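Local coordinates for protein Rho guanine nucleotide exchange factor 12 (Homo sapiens, PDB 1TXD) that acts through its DH and PH domains, the part present here, as a guanine nucleotide exchange factor that activates the GTPase RhoA, at residues 277-282 with 317-322; 253-258 with 281-286; 226-231 with 249-254. The protein carries 1 engineered substitution. All coordinates share one frame; numbering follows the deposited sequence.

Interaction 1 (277-282 with 317-322)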
ATOM      1  N   THR A 277       4.653  17.162 -15.121  1.00 50.14           N
ATOM      2  CA  THR A 277       3.866  16.586 -16.201  1.00 48.87           C
ATOM      3  C   THR A 277       3.392  15.217 -15.809  1.00 47.98           C
ATOM      4  O   THR A 277       4.103  14.501 -15.134  1.00 47.63           O
ATOM      5  CB  THR A 277       4.769  16.478 -17.474  1.00 48.31           C
ATOM      6  OG1 THR A 277       5.024  17.788 -17.978  1.00 48.69           O
ATOM      7  CG2 THR A 277       4.066  15.748 -18.614  1.00 46.68           C
ATOM      8  N   LEU A 278       2.213  14.832 -16.265  1.00 48.23           N
ATOM      9  CA  LEU A 278       1.667  13.550 -15.896  1.00 49.40           C
ATOM     10  C   LEU A 278       1.220  12.800 -17.104  1.00 50.32           C
ATOM     11  O   LEU A 278       0.313  13.233 -17.800  1.00 50.30           O
ATOM     12  CB  LEU A 278       0.458  13.726 -14.980  1.00 50.09           C
ATOM     13  CG  LEU A 278       0.511  14.736 -13.828  1.00 49.60           C
ATOM     14  CD1 LEU A 278      -0.860  14.764 -13.196  1.00 48.79           C
ATOM     15  CD2 LEU A 278       1.606  14.457 -12.791  1.00 49.38           C
ATOM     16  N   LEU A 279       1.866  11.668 -17.353  1.00 52.19           N
ATOM     17  CA  LEU A 279       1.388  10.695 -18.333  1.00 52.81           C
ATOM     18  C   LEU A 279       0.331   9.773 -17.718  1.00 52.49           C
ATOM     19  O   LEU A 279       0.651   8.943 -16.865  1.00 52.65           O
ATOM     20  CB  LEU A 279       2.549   9.846 -18.849  1.00 53.41           C
ATOM     21  CG  LEU A 279       2.186   8.664 -19.745  1.00 54.11           C
ATOM     22  CD1 LEU A 279       1.240   9.082 -20.875  1.00 54.30           C
ATOM     23  CD2 LEU A 279       3.471   8.067 -20.327  1.00 55.81           C
ATOM     24  N   LEU A 280      -0.911   9.917 -18.173  1.00 52.53           N
ATOM     25  CA  LEU A 280      -2.024   9.060 -17.769  1.00 52.92           C
ATOM     26  C   LEU A 280      -2.368   8.072 -18.877  1.00 53.57           C
ATOM     27  O   LEU A 280      -1.730   8.067 -19.928  1.00 53.48           O
ATOM     28  CB  LEU A 280      -3.250   9.913 -17.424  1.00 52.55           C
ATOM     29  CG  LEU A 280      -2.985  11.134 -16.546  1.00 53.06           C
ATOM     30  CD1 LEU A 280      -4.310  11.814 -16.161  1.00 53.90           C
ATOM     31  CD2 LEU A 280      -2.208  10.755 -15.295  1.00 53.17           C
ATOM     32  N   GLU A 281      -3.387   7.242 -18.645  1.00 54.44           N
ATOM     33  CA  GLU A 281      -3.755   6.170 -19.579  1.00 55.21           C
ATOM     34  C   GLU A 281      -3.944   6.681 -21.006  1.00 54.82           C
ATOM     35  O   GLU A 281      -3.508   6.043 -21.971  1.00 55.06           O
ATOM     36  CB  GLU A 281      -5.051   5.474 -19.130  1.00 55.94           C
ATOM     37  CG  GLU A 281      -4.860   4.078 -18.543  1.00 57.77           C
ATOM     38  CD  GLU A 281      -6.080   3.583 -17.774  1.00 59.04           C
ATOM     39  OE1 GLU A 281      -7.206   4.047 -18.068  1.00 60.47           O
ATOM     40  OE2 GLU A 281      -5.918   2.729 -16.870  1.00 59.79           O
ATOM     41  N   ASP A 282      -4.607   7.830 -21.118  1.00 54.01           N
ATOM     42  CA  ASP A 282      -5.118   8.320 -22.392  1.00 53.20           C
ATOM     43  C   ASP A 282      -4.794   9.783 -22.688  1.00 52.65           C
ATOM     44  O   ASP A 282      -5.103  10.260 -23.771  1.00 53.13           O
ATOM     45  CB  ASP A 282      -6.636   8.089 -22.458  1.00 53.18           C
ATOM     46  CG  ASP A 282      -7.428   9.000 -21.516  1.00 52.95           C
ATOM     47  OD1 ASP A 282      -6.842   9.598 -20.588  1.00 53.41           O
ATOM     48  OD2 ASP A 282      -8.656   9.175 -21.635  1.00 52.23           O
ATOM     49  N   ILE A 317      -3.073  16.989 -23.789  1.00 52.08           N
ATOM     50  CA  ILE A 317      -2.821  16.425 -25.104  1.00 53.05           C
ATOM     51  C   ILE A 317      -3.387  15.011 -25.198  1.00 53.30           C
ATOM     52  O   ILE A 317      -2.909  14.103 -24.531  1.00 54.02           O
ATOM     53  CB  ILE A 317      -1.299  16.393 -25.375  1.00 53.24           C
ATOM     54  CG1 ILE A 317      -0.693  17.794 -25.247  1.00 53.50           C
ATOM     55  CG2 ILE A 317      -1.021  15.799 -26.742  1.00 53.24           C
ATOM     56  CD1 ILE A 317       0.751  17.789 -24.753  1.00 54.27           C
ATOM     57  N   LYS A 318      -4.392  14.823 -26.037  1.00 54.15           N
ATOM     58  CA  LYS A 318      -4.975  13.504 -26.240  1.00 55.19           C
ATOM     59  C   LYS A 318      -3.967  12.567 -26.914  1.00 56.10           C
ATOM     60  O   LYS A 318      -3.500  12.839 -28.014  1.00 56.41           O
ATOM     61  CB  LYS A 318      -6.251  13.618 -27.069  1.00 55.40           C
ATOM     62  CG  LYS A 318      -7.316  14.513 -26.420  1.00 56.25           C
ATOM     63  CD  LYS A 318      -8.728  14.061 -26.766  1.00 57.06           C
ATOM     64  CE  LYS A 318      -9.781  14.745 -25.895  1.00 57.66           C
ATOM     65  NZ  LYS A 318     -11.130  14.771 -26.555  1.00 57.67           N
ATOM     66  N   LEU A 319      -3.623  11.472 -26.238  1.00 56.97           N
ATOM     67  CA  LEU A 319      -2.641  10.506 -26.751  1.00 57.35           C
ATOM     68  C   LEU A 319      -3.082   9.807 -28.045  1.00 57.37           C
ATOM     69  O   LEU A 319      -2.252   9.257 -28.773  1.00 57.66           O
ATOM     70  CB  LEU A 319      -2.322   9.444 -25.682  1.00 57.45           C
ATOM     71  CG  LEU A 319      -1.601   9.935 -24.424  1.00 57.35           C
ATOM     72  CD1 LEU A 319      -1.561   8.837 -23.370  1.00 57.74           C
ATOM     73  CD2 LEU A 319      -0.188  10.419 -24.743  1.00 57.09           C
ATOM     74  N   SER A 320      -4.384   9.831 -28.320  1.00 57.33           N
ATOM     75  CA  SER A 320      -4.950   9.230 -29.526  1.00 57.36           C
ATOM     76  C   SER A 320      -4.429   9.871 -30.820  1.00 58.18           C
ATOM     77  O   SER A 320      -4.558   9.295 -31.900  1.00 58.11           O
ATOM     78  CB  SER A 320      -6.469   9.362 -29.485  1.00 56.96           C
ATOM     79  OG  SER A 320      -7.070   8.628 -30.530  1.00 56.62           O
ATOM     80  N   THR A 321      -3.854  11.062 -30.693  1.00 58.99           N
ATOM     81  CA  THR A 321      -3.414  11.865 -31.822  1.00 59.77           C
ATOM     82  C   THR A 321      -1.907  12.111 -31.824  1.00 60.47           C
ATOM     83  O   THR A 321      -1.403  12.797 -32.701  1.00 60.93           O
ATOM     84  CB  THR A 321      -4.125  13.233 -31.764  1.00 59.80           C
ATOM     85  OG1 THR A 321      -3.647  13.988 -30.633  1.00 59.51           O
ATOM     86  CG2 THR A 321      -5.631  13.074 -31.519  1.00 59.33           C
ATOM     87  N   VAL A 322      -1.189  11.562 -30.849  1.00 61.46           N
ATOM     88  CA  VAL A 322       0.199  11.949 -30.627  1.00 62.05           C
ATOM     89  C   VAL A 322       1.180  11.164 -31.488  1.00 62.48           C
ATOM     90  O   VAL A 322       1.010   9.968 -31.733  1.00 62.16           O
ATOM     91  CB  VAL A 322       0.599  11.825 -29.141  1.00 62.09           C
ATOM     92  CG1 VAL A 322       2.096  12.026 -28.945  1.00 62.56           C
ATOM     93  CG2 VAL A 322      -0.138  12.852 -28.330  1.00 62.75           C
TER
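Leu279 holds its CG anti to the backbone N, while Leu319 holds its own anti to the carbonyl carbon (chi1 -66°); these settings direct the two branches towards each other, and the CD1 methyls meet. The two side chains cross at about a right angle, tip to tip, with Leu279 CD1 to Leu319 CD1 at 3.8 Å. Leu319 also lies along the main chain of the turn that follows strand 275-280. Its CD1 comes within 3.5 Å of Leu280 O and within 3.4 Å of Asp282 C, so this branch packs on peptide groups as well as on the leucine methyl. From the same residue, Leu319 N donates to Asp282 O at 3.1 Å, with an N-H...O angle of 160°. The bond is fairly straight at the hydrogen, but the donor stands 38° above the carbonyl plane. Leu319 thus contributes both the polar and the apolar part, at the point where the CA atoms of Asp282 and Leu319 come nearest, 5.5 Å apart.

From Leu319 the chain makes a short 3-10 segment, 319-321. Thr321 OG1 donates to Lys318 O at 2.9 Å, in the carbonyl plane. Thr321 N bonds to the same oxygen. The Asp282 carboxylate is engaged by Arg255. In the PH-domain sheet, the contact joins the turn of the antiparallel hairpin 275-280/283-290 to the chain just after strand 316-318, beside C-terminal helix 354-374, whose Met367 touches Leu319. The chemistry implies a mixed join: a leucine packed on peptide groups and one methyl, pinned by a single backbone bond.

Interaction 2 (253-258 with 281-286); sequences TKRKMI and EDILVL
Arg255 reaches Asp282 through a salt bridge whose straightest bond runs from Arg255 NE to Asp282 OD1, 3.0 Å long with an N-H...O angle of 158°. OD1 lies close to the guanidinium plane and is met on its syn side. Arg255 NH2 adds two weak bonds, to Asp282 OD1 and to Asp282 OD2, each 3.3 Å, so both carboxylate oxygens are engaged although the two flat groups are turned 47° apart. The third nitrogen, NH1, donates to Asp251 O. Over one face of the guanidinium sits the Ile283 methyl, with CD1 3.6 Å from Arg255 CZ. Bends at chi2 and chi3 fold the arginine chain into this position.

Across the segments the backbone makes one weak bond, Glu281 N to Lys256 O, 3.0 Å; Met257 O accepts from Asn220 ND2. Glu281 OE2 lies 3.4 Å from Lys256 CB, but Lys256 NZ stays 6.4 Å from that oxygen, leaving at most a long-range attraction. Ile258 CD1 packs 3.6 Å from Glu281 N.

The contact lies at the surface, where the lead-in to strand 257-266 meets the turn between strands 275-280 and 283-290; Lys256 also touches Glu217 and Lys221 of helix 191-230.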
ATOM      1  N   THR A 253      -8.609  11.307 -11.749  1.00 45.84           N
ATOM      2  CA  THR A 253      -8.888  10.050 -11.035  1.00 46.54           C
ATOM      3  C   THR A 253      -9.650   8.997 -11.843  1.00 47.70           C
ATOM      4  O   THR A 253      -9.688   7.825 -11.453  1.00 47.06           O
ATOM      5  CB  THR A 253      -9.649  10.320  -9.694  1.00 46.31           C
ATOM      6  OG1 THR A 253     -10.963  10.824  -9.956  1.00 45.15           O
ATOM      7  CG2 THR A 253      -8.981  11.433  -8.872  1.00 45.98           C
ATOM      8  N   LYS A 254     -10.258   9.396 -12.960  1.00 49.36           N
ATOM      9  CA  LYS A 254     -11.017   8.444 -13.787  1.00 50.83           C
ATOM     10  C   LYS A 254     -10.141   7.734 -14.825  1.00 51.18           C
ATOM     11  O   LYS A 254     -10.649   7.065 -15.723  1.00 51.37           O
ATOM     12  CB  LYS A 254     -12.237   9.119 -14.438  1.00 51.41           C
ATOM     13  CG  LYS A 254     -13.484   9.165 -13.542  1.00 52.37           C
ATOM     14  CD  LYS A 254     -14.188   7.791 -13.406  1.00 53.08           C
ATOM     15  CE  LYS A 254     -13.844   7.056 -12.103  1.00 52.88           C
ATOM     16  NZ  LYS A 254     -13.935   7.926 -10.909  1.00 52.76           N
ATOM     17  N   ARG A 255      -8.830   7.880 -14.685  1.00 51.69           N
ATOM     18  CA  ARG A 255      -7.868   7.063 -15.409  1.00 52.63           C
ATOM     19  C   ARG A 255      -6.635   6.831 -14.542  1.00 52.72           C
ATOM     20  O   ARG A 255      -6.326   7.630 -13.663  1.00 51.58           O
ATOM     21  CB  ARG A 255      -7.472   7.750 -16.723  1.00 53.58           C
ATOM     22  CG  ARG A 255      -6.719   9.087 -16.572  1.00 54.38           C
ATOM     23  CD  ARG A 255      -7.616  10.321 -16.621  1.00 55.83           C
ATOM     24  NE  ARG A 255      -8.030  10.623 -17.989  1.00 57.12           N
ATOM     25  CZ  ARG A 255      -8.871  11.589 -18.333  1.00 57.53           C
ATOM     26  NH1 ARG A 255      -9.437  12.363 -17.413  1.00 57.49           N
ATOM     27  NH2 ARG A 255      -9.163  11.768 -19.613  1.00 58.17           N
ATOM     28  N   LYS A 256      -5.915   5.751 -14.803  1.00 54.09           N
ATOM     29  CA  LYS A 256      -4.726   5.439 -14.016  1.00 55.46           C
ATOM     30  C   LYS A 256      -3.515   6.207 -14.535  1.00 55.89           C
ATOM     31  O   LYS A 256      -3.408   6.445 -15.735  1.00 55.30           O
ATOM     32  CB  LYS A 256      -4.468   3.928 -14.001  1.00 56.18           C
ATOM     33  CG  LYS A 256      -5.429   3.167 -13.068  1.00 56.72           C
ATOM     34  CD  LYS A 256      -4.998   1.716 -12.834  1.00 57.28           C
ATOM     35  CE  LYS A 256      -5.303   1.272 -11.413  1.00 57.65           C
ATOM     36  NZ  LYS A 256      -5.141  -0.198 -11.225  1.00 57.47           N
ATOM     37  N   MET A 257      -2.637   6.616 -13.614  1.00 56.59           N
ATOM     38  CA  MET A 257      -1.368   7.285 -13.940  1.00 56.98           C
ATOM     39  C   MET A 257      -0.287   6.257 -14.212  1.00 57.45           C
ATOM     40  O   MET A 257      -0.162   5.274 -13.482  1.00 57.30           O
ATOM     41  CB  MET A 257      -0.932   8.206 -12.788  1.00 57.73           C
ATOM     42  CG  MET A 257       0.522   8.755 -12.824  1.00 58.18           C
ATOM     43  SD  MET A 257       0.785   9.993 -11.455  1.00 60.56           S
ATOM     44  CE  MET A 257       0.005  11.323 -12.124  1.00 60.95           C
ATOM     45  N   ILE A 258       0.485   6.497 -15.271  1.00 57.90           N
ATOM     46  CA  ILE A 258       1.551   5.606 -15.713  1.00 58.06           C
ATOM     47  C   ILE A 258       2.933   6.189 -15.432  1.00 58.42           C
ATOM     48  O   ILE A 258       3.863   5.451 -15.096  1.00 58.18           O
ATOM     49  CB  ILE A 258       1.361   5.305 -17.211  1.00 58.47           C
ATOM     50  CG1 ILE A 258       0.267   4.242 -17.374  1.00 59.04           C
ATOM     51  CG2 ILE A 258       2.684   4.847 -17.892  1.00 58.54           C
ATOM     52  CD1 ILE A 258      -1.143   4.791 -17.356  1.00 59.13           C
ATOM     53  N   GLU A 281      -3.387   7.242 -18.645  1.00 54.44           N
ATOM     54  CA  GLU A 281      -3.755   6.170 -19.579  1.00 55.21           C
ATOM     55  C   GLU A 281      -3.944   6.681 -21.006  1.00 54.82           C
ATOM     56  O   GLU A 281      -3.508   6.043 -21.971  1.00 55.06           O
ATOM     57  CB  GLU A 281      -5.051   5.474 -19.130  1.00 55.94           C
ATOM     58  CG  GLU A 281      -4.860   4.078 -18.543  1.00 57.77           C
ATOM     59  CD  GLU A 281      -6.080   3.583 -17.774  1.00 59.04           C
ATOM     60  OE1 GLU A 281      -7.206   4.047 -18.068  1.00 60.47           O
ATOM     61  OE2 GLU A 281      -5.918   2.729 -16.870  1.00 59.79           O
ATOM     62  N   ASP A 282      -4.607   7.830 -21.118  1.00 54.01           N
ATOM     63  CA  ASP A 282      -5.118   8.320 -22.392  1.00 53.20           C
ATOM     64  C   ASP A 282      -4.794   9.783 -22.688  1.00 52.65           C
ATOM     65  O   ASP A 282      -5.103  10.260 -23.771  1.00 53.13           O
ATOM     66  CB  ASP A 282      -6.636   8.089 -22.458  1.00 53.18           C
ATOM     67  CG  ASP A 282      -7.428   9.000 -21.516  1.00 52.95           C
ATOM     68  OD1 ASP A 282      -6.842   9.598 -20.588  1.00 53.41           O
ATOM     69  OD2 ASP A 282      -8.656   9.175 -21.635  1.00 52.23           O
ATOM     70  N   ILE A 283      -4.195  10.488 -21.732  1.00 52.21           N
ATOM     71  CA  ILE A 283      -3.788  11.877 -21.923  1.00 52.33           C
ATOM     72  C   ILE A 283      -2.444  12.163 -21.269  1.00 52.39           C
ATOM     73  O   ILE A 283      -2.081  11.550 -20.271  1.00 52.40           O
ATOM     74  CB  ILE A 283      -4.850  12.868 -21.366  1.00 52.64           C
ATOM     75  CG1 ILE A 283      -5.196  12.564 -19.896  1.00 52.98           C
ATOM     76  CG2 ILE A 283      -6.103  12.845 -22.230  1.00 52.67           C
ATOM     77  CD1 ILE A 283      -6.022  13.648 -19.210  1.00 53.16           C
ATOM     78  N   LEU A 284      -1.701  13.085 -21.860  1.00 52.11           N
ATOM     79  CA  LEU A 284      -0.569  13.698 -21.206  1.00 52.31           C
ATOM     80  C   LEU A 284      -1.127  14.993 -20.643  1.00 52.20           C
ATOM     81  O   LEU A 284      -1.969  15.628 -21.274  1.00 52.15           O
ATOM     82  CB  LEU A 284       0.540  13.958 -22.218  1.00 53.13           C
ATOM     83  CG  LEU A 284       1.948  14.188 -21.691  1.00 54.33           C
ATOM     84  CD1 LEU A 284       2.598  12.876 -21.331  1.00 54.49           C
ATOM     85  CD2 LEU A 284       2.783  14.910 -22.751  1.00 55.88           C
ATOM     86  N   VAL A 285      -0.684  15.368 -19.448  1.00 51.99           N
ATOM     87  CA  VAL A 285      -1.223  16.533 -18.757  1.00 51.55           C
ATOM     88  C   VAL A 285      -0.082  17.436 -18.365  1.00 51.44           C
ATOM     89  O   VAL A 285       0.882  17.006 -17.742  1.00 50.78           O
ATOM     90  CB  VAL A 285      -2.020  16.157 -17.482  1.00 51.74           C
ATOM     91  CG1 VAL A 285      -2.538  17.412 -16.787  1.00 51.13           C
ATOM     92  CG2 VAL A 285      -3.188  15.225 -17.822  1.00 52.15           C
ATOM     93  N   LEU A 286      -0.214  18.706 -18.709  1.00 52.28           N
ATOM     94  CA  LEU A 286       0.848  19.660 -18.498  1.00 53.53           C
ATOM     95  C   LEU A 286       0.413  20.594 -17.381  1.00 53.65           C
ATOM     96  O   LEU A 286      -0.605  21.273 -17.502  1.00 53.79           O
ATOM     97  CB  LEU A 286       1.134  20.419 -19.801  1.00 54.08           C
ATOM     98  CG  LEU A 286       1.471  19.524 -21.005  1.00 54.75           C
ATOM     99  CD1 LEU A 286       1.718  20.371 -22.252  1.00 55.49           C
ATOM    100  CD2 LEU A 286       2.677  18.639 -20.741  1.00 55.21           C
TER

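Interaction 3 (226-231 with 249-254); sequences DYQRRL and NLDLTK
Gln228 points its flat amide at the backbone of 250-252 and bonds through both ends. CG stands anti to the backbone N and the chain bends at chi2, which turns the amide toward the loop. Gln228 NE2 donates to Leu250 O at 2.9 Å, nearly straight at 170°, in the amide plane and on a lone pair of the carbonyl. Gln228 OE1 accepts from Leu252 N at 3.2 Å, but from high above the amide plane, 70° out of it. The Asp251 carboxylate lies almost parallel to the amide, the planes 3° apart, while the two side chains cross at about a right angle. Asp251 OD1 is engaged by Thr253, and its 3.5 Å approach to Gln228 NE2 does not count as a bond.

Two apolar contacts accompany the amide: Thr253 CG2 packs on Gln228 CB at 3.6 Å, and Leu252 CD1 on Tyr227 CB at 3.9 Å. Separately, the Leu231 CD2 methyl rests on the Leu250 carbonyl. An alanine in place of Gln228 would probably leave Leu250 O and Leu252 N without these mates and open a gap between the helix and the backbone of 250-252.

The contact joins the C-terminal end of helix 191-230, which links the DH bundle to the PH domain, to the loop between helix 245-248 and strand 257-266; Tyr227 also touches Leu294 of strand 293-295.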
ATOM      1  N   ASP A 226      -4.670  13.169  -4.725  1.00 33.83           N
ATOM      2  CA  ASP A 226      -3.948  14.331  -4.214  1.00 34.48           C
ATOM      3  C   ASP A 226      -3.707  15.332  -5.336  1.00 32.94           C
ATOM      4  O   ASP A 226      -3.941  16.522  -5.170  1.00 32.90           O
ATOM      5  CB  ASP A 226      -2.580  13.899  -3.642  1.00 34.42           C
ATOM      6  CG  ASP A 226      -1.910  15.014  -2.842  1.00 36.68           C
ATOM      7  OD1 ASP A 226      -2.503  15.462  -1.819  1.00 38.76           O
ATOM      8  OD2 ASP A 226      -0.804  15.495  -3.183  1.00 44.42           O
ATOM      9  N   TYR A 227      -3.218  14.848  -6.481  1.00 33.00           N
ATOM     10  CA  TYR A 227      -2.997  15.748  -7.605  1.00 32.76           C
ATOM     11  C   TYR A 227      -4.341  16.340  -8.017  1.00 34.26           C
ATOM     12  O   TYR A 227      -4.459  17.549  -8.171  1.00 34.95           O
ATOM     13  CB  TYR A 227      -2.335  15.002  -8.746  1.00 31.13           C
ATOM     14  CG  TYR A 227      -0.935  14.533  -8.454  1.00 30.48           C
ATOM     15  CD1 TYR A 227      -0.185  15.025  -7.378  1.00 32.35           C
ATOM     16  CD2 TYR A 227      -0.338  13.631  -9.282  1.00 34.20           C
ATOM     17  CE1 TYR A 227       1.119  14.566  -7.126  1.00 32.23           C
ATOM     18  CE2 TYR A 227       0.951  13.187  -9.060  1.00 35.14           C
ATOM     19  CZ  TYR A 227       1.682  13.657  -7.991  1.00 35.47           C
ATOM     20  OH  TYR A 227       2.979  13.172  -7.834  1.00 38.72           O
ATOM     21  N   GLN A 228      -5.374  15.505  -8.118  1.00 37.39           N
ATOM     22  CA  GLN A 228      -6.710  15.978  -8.516  1.00 39.48           C
ATOM     23  C   GLN A 228      -7.259  17.030  -7.580  1.00 41.02           C
ATOM     24  O   GLN A 228      -8.078  17.868  -7.986  1.00 40.41           O
ATOM     25  CB  GLN A 228      -7.723  14.820  -8.611  1.00 39.84           C
ATOM     26  CG  GLN A 228      -9.175  15.227  -9.066  1.00 40.22           C
ATOM     27  CD  GLN A 228      -9.230  15.850 -10.482  1.00 41.66           C
ATOM     28  OE1 GLN A 228      -8.209  15.989 -11.153  1.00 41.88           O
ATOM     29  NE2 GLN A 228     -10.424  16.226 -10.917  1.00 41.36           N
ATOM     30  N   ARG A 229      -6.818  16.994  -6.328  1.00 43.68           N
ATOM     31  CA  ARG A 229      -7.288  17.965  -5.327  1.00 46.61           C
ATOM     32  C   ARG A 229      -6.587  19.304  -5.545  1.00 47.71           C
ATOM     33  O   ARG A 229      -7.223  20.343  -5.561  1.00 48.35           O
ATOM     34  CB  ARG A 229      -7.023  17.435  -3.911  1.00 47.08           C
ATOM     35  CG  ARG A 229      -7.783  18.130  -2.797  1.00 48.74           C
ATOM     36  CD  ARG A 229      -7.392  17.643  -1.387  1.00 50.76           C
ATOM     37  NE  ARG A 229      -5.946  17.449  -1.254  1.00 52.56           N
ATOM     38  CZ  ARG A 229      -5.041  18.429  -1.141  1.00 55.46           C
ATOM     39  NH1 ARG A 229      -5.406  19.709  -1.111  1.00 57.40           N
ATOM     40  NH2 ARG A 229      -3.748  18.125  -1.052  1.00 56.87           N
ATOM     41  N   ARG A 230      -5.275  19.253  -5.756  1.00 50.08           N
ATOM     42  CA  ARG A 230      -4.447  20.455  -5.943  1.00 51.60           C
ATOM     43  C   ARG A 230      -4.621  21.139  -7.327  1.00 51.84           C
ATOM     44  O   ARG A 230      -4.176  22.270  -7.536  1.00 51.23           O
ATOM     45  CB  ARG A 230      -2.970  20.093  -5.681  1.00 52.29           C
ATOM     46  CG  ARG A 230      -2.734  19.539  -4.252  1.00 53.33           C
ATOM     47  CD  ARG A 230      -1.274  19.469  -3.824  1.00 54.14           C
ATOM     48  NE  ARG A 230      -0.486  18.600  -4.704  1.00 55.19           N
ATOM     49  CZ  ARG A 230       0.799  18.780  -5.028  1.00 56.02           C
ATOM     50  NH1 ARG A 230       1.488  19.815  -4.561  1.00 56.95           N
ATOM     51  NH2 ARG A 230       1.405  17.916  -5.837  1.00 55.63           N
ATOM     52  N   LEU A 231      -5.288  20.442  -8.248  1.00 52.28           N
ATOM     53  CA  LEU A 231      -5.564  20.928  -9.604  1.00 51.71           C
ATOM     54  C   LEU A 231      -6.336  22.251  -9.588  1.00 51.37           C
ATOM     55  O   LEU A 231      -7.392  22.358  -8.966  1.00 50.95           O
ATOM     56  CB  LEU A 231      -6.347  19.851 -10.386  1.00 51.70           C
ATOM     57  CG  LEU A 231      -6.521  19.944 -11.910  1.00 51.35           C
ATOM     58  CD1 LEU A 231      -5.257  19.465 -12.640  1.00 50.55           C
ATOM     59  CD2 LEU A 231      -7.765  19.159 -12.386  1.00 50.76           C
ATOM     60  N   ASN A 249     -13.586  20.613 -16.195  1.00 55.27           N
ATOM     61  CA  ASN A 249     -14.088  19.515 -15.368  1.00 53.81           C
ATOM     62  C   ASN A 249     -13.149  18.295 -15.393  1.00 52.58           C
ATOM     63  O   ASN A 249     -13.561  17.178 -15.081  1.00 52.34           O
ATOM     64  CB  ASN A 249     -15.499  19.115 -15.818  1.00 53.78           C
ATOM     65  CG  ASN A 249     -16.584  19.932 -15.136  1.00 54.23           C
ATOM     66  OD1 ASN A 249     -16.807  19.813 -13.927  1.00 54.62           O
ATOM     67  ND2 ASN A 249     -17.273  20.759 -15.911  1.00 54.10           N
ATOM     68  N   LEU A 250     -11.881  18.514 -15.744  1.00 51.08           N
ATOM     69  CA  LEU A 250     -10.933  17.419 -15.930  1.00 49.63           C
ATOM     70  C   LEU A 250     -10.756  16.643 -14.634  1.00 48.55           C
ATOM     71  O   LEU A 250     -10.438  17.219 -13.589  1.00 47.59           O
ATOM     72  CB  LEU A 250      -9.565  17.927 -16.400  1.00 48.84           C
ATOM     73  CG  LEU A 250      -8.456  16.867 -16.453  1.00 48.62           C
ATOM     74  CD1 LEU A 250      -8.702  15.904 -17.594  1.00 48.67           C
ATOM     75  CD2 LEU A 250      -7.083  17.505 -16.557  1.00 48.04           C
ATOM     76  N   ASP A 251     -10.937  15.332 -14.740  1.00 47.51           N
ATOM     77  CA  ASP A 251     -10.837  14.437 -13.607  1.00 46.31           C
ATOM     78  C   ASP A 251      -9.751  13.389 -13.824  1.00 45.99           C
ATOM     79  O   ASP A 251     -10.003  12.339 -14.420  1.00 45.80           O
ATOM     80  CB  ASP A 251     -12.182  13.763 -13.355  1.00 45.85           C
ATOM     81  CG  ASP A 251     -12.274  13.173 -11.960  1.00 45.29           C
ATOM     82  OD1 ASP A 251     -11.201  12.841 -11.407  1.00 40.52           O
ATOM     83  OD2 ASP A 251     -13.362  13.032 -11.344  1.00 42.88           O
ATOM     84  N   LEU A 252      -8.555  13.681 -13.312  1.00 45.37           N
ATOM     85  CA  LEU A 252      -7.424  12.747 -13.344  1.00 46.06           C
ATOM     86  C   LEU A 252      -7.781  11.359 -12.799  1.00 45.79           C
ATOM     87  O   LEU A 252      -7.341  10.352 -13.348  1.00 45.04           O
ATOM     88  CB  LEU A 252      -6.213  13.315 -12.572  1.00 46.56           C
ATOM     89  CG  LEU A 252      -5.813  14.795 -12.767  1.00 47.52           C
ATOM     90  CD1 LEU A 252      -4.714  15.244 -11.779  1.00 47.48           C
ATOM     91  CD2 LEU A 252      -5.379  15.053 -14.202  1.00 48.13           C
ATOM     92  N   THR A 253      -8.609  11.307 -11.749  1.00 45.84           N
ATOM     93  CA  THR A 253      -8.888  10.050 -11.035  1.00 46.54           C
ATOM     94  C   THR A 253      -9.650   8.997 -11.843  1.00 47.70           C
ATOM     95  O   THR A 253      -9.688   7.825 -11.453  1.00 47.06           O
ATOM     96  CB  THR A 253      -9.649  10.320  -9.694  1.00 46.31           C
ATOM     97  OG1 THR A 253     -10.963  10.824  -9.956  1.00 45.15           O
ATOM     98  CG2 THR A 253      -8.981  11.433  -8.872  1.00 45.98           C
ATOM     99  N   LYS A 254     -10.258   9.396 -12.960  1.00 49.36           N
ATOM    100  CA  LYS A 254     -11.017   8.444 -13.787  1.00 50.83           C
ATOM    101  C   LYS A 254     -10.141   7.734 -14.825  1.00 51.18           C
ATOM    102  O   LYS A 254     -10.649   7.065 -15.723  1.00 51.37           O
ATOM    103  CB  LYS A 254     -12.237   9.119 -14.438  1.00 51.41           C
ATOM    104  CG  LYS A 254     -13.484   9.165 -13.542  1.00 52.37           C
ATOM    105  CD  LYS A 254     -14.188   7.791 -13.406  1.00 53.08           C
ATOM    106  CE  LYS A 254     -13.844   7.056 -12.103  1.00 52.88           C
ATOM    107  NZ  LYS A 254     -13.935   7.926 -10.909  1.00 52.76           N
TER

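Followed from the N terminus, interaction 3 comes first: the end of helix 191-230 meets loop 249-254, closing a connection that includes helix 245-248. Interaction 2 begins on Thr253 and Lys254, where interaction 3 ends, and closes the antiparallel pair of strands 257-266 and 275-280 by bringing 253-258 to 281-286. Interaction 1 opens at 277, inside that loop, and runs past its end to 317-322, so interactions 1 and 2 cross, sharing Glu281 and Asp282. Their centres are about 7 Å apart, and Leu278 O probably bonds to Val285 N. Leu252 packs on Leu278 and Leu280, joining interaction 3 to interaction 1. Together they tie the DH-to-PH helix to the hairpin of the PH sheet, and that hairpin to the end of strand 316-318.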